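Local coordinates for putative oxidoreductase (PDB 3E82), which probably acts as an NAD(P)-dependent oxidoreductase of the Gfo/Idh/MocA family, its substrate not identified, at residues B[128-133]-B[256-261]; B[271-276]-B[297-302]. All coordinates share one frame; numbering follows the deposited sequence.

Contact 1 of 2, residues B[128-133]-B[256-261]; sequences RWDSDY and DQQESQ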
loop_
_atom_site.group_PDB
_atom_site.type_symbol
_atom_site.label_atom_id
_atom_site.label_comp_id
_atom_site.label_asym_id
_atom_site.label_seq_id
_atom_site.Cartn_x
_atom_site.Cartn_y
_atom_site.Cartn_z
ATOM N N ARG B 128 -15.222 -7.135 -14.664
ATOM C CA ARG B 128 -16.108 -7.538 -13.574
ATOM C C ARG B 128 -16.330 -9.045 -13.528
ATOM O O ARG B 128 -16.958 -9.558 -12.600
ATOM C CB ARG B 128 -17.461 -6.841 -13.719
ATOM C CG ARG B 128 -17.362 -5.325 -13.729
ATOM C CD ARG B 128 -18.725 -4.674 -13.918
ATOM N NE ARG B 128 -18.612 -3.227 -13.791
ATOM C CZ ARG B 128 -19.638 -2.398 -13.625
ATOM N NH1 ARG B 128 -20.885 -2.861 -13.566
ATOM N NH2 ARG B 128 -19.412 -1.093 -13.513
ATOM N N TRP B 129 -15.817 -9.755 -14.526
ATOM C CA TRP B 129 -15.988 -11.201 -14.578
ATOM C C TRP B 129 -14.667 -11.961 -14.606
ATOM O O TRP B 129 -14.607 -13.097 -15.065
ATOM C CB TRP B 129 -16.846 -11.548 -15.795
ATOM C CG TRP B 129 -18.170 -10.861 -15.703
ATOM C CD1 TRP B 129 -19.278 -11.297 -15.030
ATOM C CD2 TRP B 129 -18.498 -9.566 -16.218
ATOM N NE1 TRP B 129 -20.275 -10.353 -15.096
ATOM C CE2 TRP B 129 -19.824 -9.280 -15.817
ATOM C CE3 TRP B 129 -17.801 -8.618 -16.976
ATOM C CZ2 TRP B 129 -20.466 -8.082 -16.149
ATOM C CZ3 TRP B 129 -18.443 -7.423 -17.308
ATOM C CH2 TRP B 129 -19.764 -7.169 -16.892
ATOM N N ASP B 130 -13.614 -11.316 -14.115
ATOM C CA ASP B 130 -12.287 -11.913 -14.052
ATOM C C ASP B 130 -12.220 -12.945 -12.925
ATOM O O ASP B 130 -12.829 -12.765 -11.872
ATOM C CB ASP B 130 -11.234 -10.829 -13.815
ATOM C CG ASP B 130 -10.923 -10.027 -15.072
ATOM O OD1 ASP B 130 -11.658 -10.175 -16.069
ATOM O OD2 ASP B 130 -9.946 -9.252 -15.061
ATOM N N SER B 131 -11.471 -14.019 -13.159
ATOM C CA SER B 131 -11.325 -15.086 -12.178
ATOM C C SER B 131 -10.858 -14.554 -10.817
ATOM O O SER B 131 -11.450 -14.885 -9.789
ATOM C CB SER B 131 -10.352 -16.160 -12.695
ATOM O OG SER B 131 -9.060 -15.629 -12.941
ATOM N N ASP B 132 -9.816 -13.723 -10.804
ATOM C CA ASP B 132 -9.322 -13.180 -9.537
ATOM C C ASP B 132 -10.368 -12.341 -8.812
ATOM O O ASP B 132 -10.602 -12.536 -7.620
ATOM C CB ASP B 132 -8.034 -12.361 -9.736
ATOM C CG ASP B 132 -8.082 -11.451 -10.956
ATOM O OD1 ASP B 132 -9.187 -11.031 -11.371
ATOM O OD2 ASP B 132 -6.997 -11.145 -11.486
ATOM N N TYR B 133 -11.002 -11.415 -9.524
ATOM C CA TYR B 133 -12.026 -10.571 -8.921
ATOM C C TYR B 133 -13.224 -11.387 -8.431
ATOM O O TYR B 133 -13.669 -11.216 -7.295
ATOM C CB TYR B 133 -12.501 -9.520 -9.921
ATOM C CG TYR B 133 -13.702 -8.721 -9.458
ATOM C CD1 TYR B 133 -13.600 -7.811 -8.409
ATOM C CD2 TYR B 133 -14.934 -8.861 -10.093
ATOM C CE1 TYR B 133 -14.701 -7.047 -8.008
ATOM C CE2 TYR B 133 -16.039 -8.105 -9.704
ATOM C CZ TYR B 133 -15.915 -7.201 -8.667
ATOM O OH TYR B 133 -16.995 -6.426 -8.312
ATOM N N ASP B 256 -5.993 -12.751 -13.559
ATOM C CA ASP B 256 -6.831 -13.471 -14.509
ATOM C C ASP B 256 -6.022 -13.623 -15.808
ATOM O O ASP B 256 -5.222 -12.750 -16.140
ATOM C CB ASP B 256 -8.111 -12.656 -14.752
ATOM C CG ASP B 256 -8.929 -13.177 -15.909
ATOM O OD1 ASP B 256 -9.885 -13.954 -15.683
ATOM O OD2 ASP B 256 -8.603 -12.808 -17.053
ATOM N N GLN B 257 -6.226 -14.718 -16.538
ATOM C CA GLN B 257 -5.474 -14.959 -17.776
ATOM C C GLN B 257 -6.243 -14.783 -19.090
ATOM O O GLN B 257 -5.732 -15.150 -20.152
ATOM C CB GLN B 257 -4.873 -16.376 -17.776
ATOM C CG GLN B 257 -5.923 -17.492 -17.847
ATOM C CD GLN B 257 -5.389 -18.817 -18.405
ATOM O OE1 GLN B 257 -5.997 -19.872 -18.201
ATOM N NE2 GLN B 257 -4.263 -18.764 -19.118
ATOM N N GLN B 258 -7.452 -14.235 -19.042
ATOM C CA GLN B 258 -8.219 -14.069 -20.273
ATOM C C GLN B 258 -7.490 -13.222 -21.303
ATOM O O GLN B 258 -7.464 -13.568 -22.484
ATOM C CB GLN B 258 -9.588 -13.446 -19.995
ATOM C CG GLN B 258 -10.507 -14.327 -19.195
ATOM C CD GLN B 258 -11.807 -13.639 -18.872
ATOM O OE1 GLN B 258 -12.603 -13.331 -19.766
ATOM N NE2 GLN B 258 -12.029 -13.375 -17.595
ATOM N N GLU B 259 -6.897 -12.116 -20.866
ATOM C CA GLU B 259 -6.189 -11.259 -21.806
ATOM C C GLU B 259 -5.070 -12.017 -22.519
ATOM O O GLU B 259 -4.940 -11.930 -23.741
ATOM C CB GLU B 259 -5.613 -10.025 -21.106
ATOM C CG GLU B 259 -5.003 -9.029 -22.093
ATOM C CD GLU B 259 -4.343 -7.837 -21.422
ATOM O OE1 GLU B 259 -3.337 -8.033 -20.702
ATOM O OE2 GLU B 259 -4.828 -6.701 -21.622
ATOM N N SER B 260 -4.266 -12.763 -21.762
ATOM C CA SER B 260 -3.167 -13.529 -22.348
ATOM C C SER B 260 -3.720 -14.563 -23.309
ATOM O O SER B 260 -3.132 -14.825 -24.362
ATOM C CB SER B 260 -2.359 -14.239 -21.265
ATOM O OG SER B 260 -1.884 -13.308 -20.317
ATOM N N GLN B 261 -4.847 -15.163 -22.940
ATOM C CA GLN B 261 -5.465 -16.150 -23.802
ATOM C C GLN B 261 -5.893 -15.470 -25.113
ATOM O O GLN B 261 -5.625 -15.984 -26.194
ATOM C CB GLN B 261 -6.658 -16.800 -23.090
ATOM C CG GLN B 261 -6.240 -17.665 -21.898
ATOM C CD GLN B 261 -7.404 -18.390 -21.257
ATOM O OE1 GLN B 261 -8.338 -17.767 -20.757
ATOM N NE2 GLN B 261 -7.352 -19.718 -21.267
HETATM O O HOH W 1 -8.157 -16.466 -15.574
#
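D256 reaches the start of helix 131-142 with its carboxylate and its backbone. Its CG stands anti to the backbone N (chi1 169°), which lets the carboxylate and the N serve different partners. OD1 accepts a nearly straight bond of 3.0 Å from S131 N, on the anti side of the carboxylate. Q258 NE2 is a second donor to D256 OD1, at 2.9 Å on the syn side. Both donors come from the same face of the carboxylate plane. D256 OD2 accepts from Q258 N at 2.7 Å, which makes an Asx turn ahead of helix 258-263. In return D256 N gives a bond of 2.8 Å to D132 OD2, from well above the plane of that carboxylate.

The carboxylates of D130 and D256 lie stacked, their planes 14° apart, with D130 CG 3.8 Å from D256 CG. Two like charges this close probably repel each other. The N-H groups of S131 and Q258 that point at the D256 carboxylate should offset this.

A second shell holds these groups. D130 OD2 forms a salt bridge with R127. A water gives a hydrogen bond to S131 OG and takes one from Q257 N. S131 OG also bonds to D276, and Q258 OE1 takes a bond from Q299 N.

The contact is buried and joins the start of helix 131-142 to the lead-in and first residue of helix 258-263. Helix 176-192 packs against Y133, and helix 300-310 against W129.

Contact 2 of 2, residues B[271-276]-B[297-302]; sequences ADWGQD and GDQRQY
G274 and G297 bring the two backbones together, their CA atoms 4.4 Å apart: G297 N gives a nearly straight bond of 2.8 Å to G274 O, and G274 CA makes a CA-H...O contact with G297 O. G274 has a positive phi (67°) and sits at the third position of a type II beta turn from D272 to Q275. A CB on G274 would collide with G297 O.

W273 carries the side-chain contact. At the ring edge NE1 donates to D298 OD1 at 2.6 Å, close to the indole plane. The ring and the carboxylate stand at 89° to each other. The donor lies above the carboxylate plane, 54° out of it. R300 N reaches the same oxygen at 3.0 Å from the opposite face. D298 OD1 is thus gripped from both faces, while D298 OD2 forms a salt bridge with R300 NH1 through its syn lone pair.

Q299 CG lies at the ring edge, 4.0 Å from W273 CZ2. The Q299 amide takes a bond from N126. R300 CD approaches W273 NE1 obliquely, at 3.9 Å. L26 of helix 17-28 touches W273, Q299 and R300.

The bond from R300 N to D298 is a side-chain cap of the turn leading into helix 300-310. Glycine is common at the third position of type II turns, because it takes the positive phi readily. Here W273 ties such a turn to the capped one.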
loop_
_atom_site.group_PDB
_atom_site.type_symbol
_atom_site.label_atom_id
_atom_site.label_comp_id
_atom_site.label_asym_id
_atom_site.label_seq_id
_atom_site.Cartn_x
_atom_site.Cartn_y
_atom_site.Cartn_z
ATOM N N ALA B 271 -12.685 -24.567 -24.314
ATOM C CA ALA B 271 -12.278 -25.407 -23.189
ATOM C C ALA B 271 -11.643 -24.738 -21.975
ATOM O O ALA B 271 -12.227 -24.727 -20.886
ATOM C CB ALA B 271 -11.351 -26.520 -23.688
ATOM N N ASP B 272 -10.445 -24.195 -22.152
ATOM C CA ASP B 272 -9.718 -23.577 -21.045
ATOM C C ASP B 272 -9.906 -22.069 -20.870
ATOM O O ASP B 272 -9.174 -21.439 -20.103
ATOM C CB ASP B 272 -8.225 -23.882 -21.184
ATOM C CG ASP B 272 -7.957 -25.334 -21.561
ATOM O OD1 ASP B 272 -8.564 -26.236 -20.940
ATOM O OD2 ASP B 272 -7.136 -25.570 -22.472
ATOM N N TRP B 273 -10.878 -21.494 -21.571
ATOM C CA TRP B 273 -11.143 -20.059 -21.485
ATOM C C TRP B 273 -11.449 -19.625 -20.046
ATOM O O TRP B 273 -12.302 -20.207 -19.383
ATOM C CB TRP B 273 -12.315 -19.692 -22.416
ATOM C CG TRP B 273 -12.804 -18.260 -22.304
ATOM C CD1 TRP B 273 -13.995 -17.840 -21.788
ATOM C CD2 TRP B 273 -12.105 -17.076 -22.711
ATOM N NE1 TRP B 273 -14.082 -16.467 -21.845
ATOM C CE2 TRP B 273 -12.936 -15.974 -22.406
ATOM C CE3 TRP B 273 -10.857 -16.840 -23.303
ATOM C CZ2 TRP B 273 -12.556 -14.654 -22.671
ATOM C CZ3 TRP B 273 -10.477 -15.523 -23.567
ATOM C CH2 TRP B 273 -11.327 -14.448 -23.250
ATOM N N GLY B 274 -10.729 -18.616 -19.562
ATOM C CA GLY B 274 -10.961 -18.112 -18.217
ATOM C C GLY B 274 -10.628 -19.006 -17.031
ATOM O O GLY B 274 -10.921 -18.650 -15.885
ATOM N N GLN B 275 -10.022 -20.162 -17.279
ATOM C CA GLN B 275 -9.673 -21.055 -16.183
ATOM C C GLN B 275 -8.552 -20.435 -15.373
ATOM O O GLN B 275 -7.669 -19.777 -15.924
ATOM C CB GLN B 275 -9.249 -22.427 -16.716
ATOM C CG GLN B 275 -10.423 -23.242 -17.243
ATOM C CD GLN B 275 -11.435 -23.553 -16.155
ATOM O OE1 GLN B 275 -12.638 -23.617 -16.407
ATOM N NE2 GLN B 275 -10.949 -23.755 -14.939
ATOM N N ASP B 276 -8.592 -20.643 -14.063
ATOM C CA ASP B 276 -7.577 -20.091 -13.178
ATOM C C ASP B 276 -7.217 -21.118 -12.106
ATOM O O ASP B 276 -7.942 -21.285 -11.125
ATOM C CB ASP B 276 -8.111 -18.820 -12.520
ATOM C CG ASP B 276 -7.017 -17.998 -11.873
ATOM O OD1 ASP B 276 -5.926 -18.551 -11.612
ATOM O OD2 ASP B 276 -7.260 -16.799 -11.618
ATOM N N GLY B 297 -13.247 -17.321 -14.991
ATOM C CA GLY B 297 -13.581 -15.962 -15.381
ATOM C C GLY B 297 -14.116 -15.967 -16.803
ATOM O O GLY B 297 -13.778 -16.859 -17.580
ATOM N N ASP B 298 -14.966 -15.002 -17.150
ATOM C CA ASP B 298 -15.492 -14.931 -18.511
ATOM C C ASP B 298 -16.081 -13.573 -18.873
ATOM O O ASP B 298 -17.247 -13.296 -18.603
ATOM C CB ASP B 298 -16.539 -16.018 -18.744
ATOM C CG ASP B 298 -17.064 -16.019 -20.172
ATOM O OD1 ASP B 298 -16.380 -15.455 -21.059
ATOM O OD2 ASP B 298 -18.153 -16.592 -20.403
ATOM N N GLN B 299 -15.274 -12.734 -19.508
ATOM C CA GLN B 299 -15.744 -11.412 -19.893
ATOM C C GLN B 299 -16.831 -11.437 -20.981
ATOM O O GLN B 299 -17.414 -10.404 -21.299
ATOM C CB GLN B 299 -14.560 -10.529 -20.324
ATOM C CG GLN B 299 -13.801 -10.993 -21.543
ATOM C CD GLN B 299 -12.533 -10.176 -21.751
ATOM O OE1 GLN B 299 -12.585 -9.010 -22.146
ATOM N NE2 GLN B 299 -11.385 -10.785 -21.462
ATOM N N ARG B 300 -17.113 -12.610 -21.544
ATOM C CA ARG B 300 -18.168 -12.712 -22.548
ATOM C C ARG B 300 -19.467 -12.306 -21.852
ATOM O O ARG B 300 -20.456 -11.966 -22.505
ATOM C CB ARG B 300 -18.294 -14.153 -23.081
ATOM C CG ARG B 300 -17.103 -14.646 -23.885
ATOM C CD ARG B 300 -17.181 -16.150 -24.190
ATOM N NE ARG B 300 -18.446 -16.523 -24.823
ATOM C CZ ARG B 300 -19.467 -17.095 -24.192
ATOM N NH1 ARG B 300 -19.379 -17.371 -22.894
ATOM N NH2 ARG B 300 -20.583 -17.386 -24.859
ATOM N N GLN B 301 -19.462 -12.352 -20.518
ATOM C CA GLN B 301 -20.636 -11.983 -19.740
ATOM C C GLN B 301 -21.056 -10.552 -20.057
ATOM O O GLN B 301 -22.246 -10.242 -20.077
ATOM C CB GLN B 301 -20.369 -12.117 -18.235
ATOM C CG GLN B 301 -20.425 -13.546 -17.693
ATOM C CD GLN B 301 -21.817 -14.162 -17.793
ATOM O OE1 GLN B 301 -22.806 -13.560 -17.380
ATOM N NE2 GLN B 301 -21.893 -15.374 -18.333
ATOM N N TYR B 302 -20.084 -9.677 -20.304
ATOM C CA TYR B 302 -20.419 -8.293 -20.631
ATOM C C TYR B 302 -21.382 -8.256 -21.827
ATOM O O TYR B 302 -22.405 -7.585 -21.786
ATOM C CB TYR B 302 -19.166 -7.490 -20.989
ATOM C CG TYR B 302 -19.484 -6.064 -21.385
ATOM C CD1 TYR B 302 -19.663 -5.075 -20.417
ATOM C CD2 TYR B 302 -19.657 -5.708 -22.733
ATOM C CE1 TYR B 302 -20.007 -3.769 -20.767
ATOM C CE2 TYR B 302 -20.005 -4.395 -23.095
ATOM C CZ TYR B 302 -20.179 -3.437 -22.104
ATOM O OH TYR B 302 -20.548 -2.155 -22.430
#

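Overall arrangement
The two contacts are neighbours, their centres 7 Å apart on the same side of the chain's centre. They follow in series along the chain: contact 1 closes at 256-261 before contact 2 opens at 271-276. Between those two segments lies the end of helix 258-263 with the loop after it. Probable hydrogen bonds between side chains and backbone join the contacts. Backbone bonds between W129 and D298 add a further link. Together they draw the starts of helices 131-142, 258-263 and 300-310 into one buried cluster. Contact 2 also meets helix 17-28 of the Rossmann-fold domain, consistent with a place where the Rossmann-fold and C-terminal domains meet.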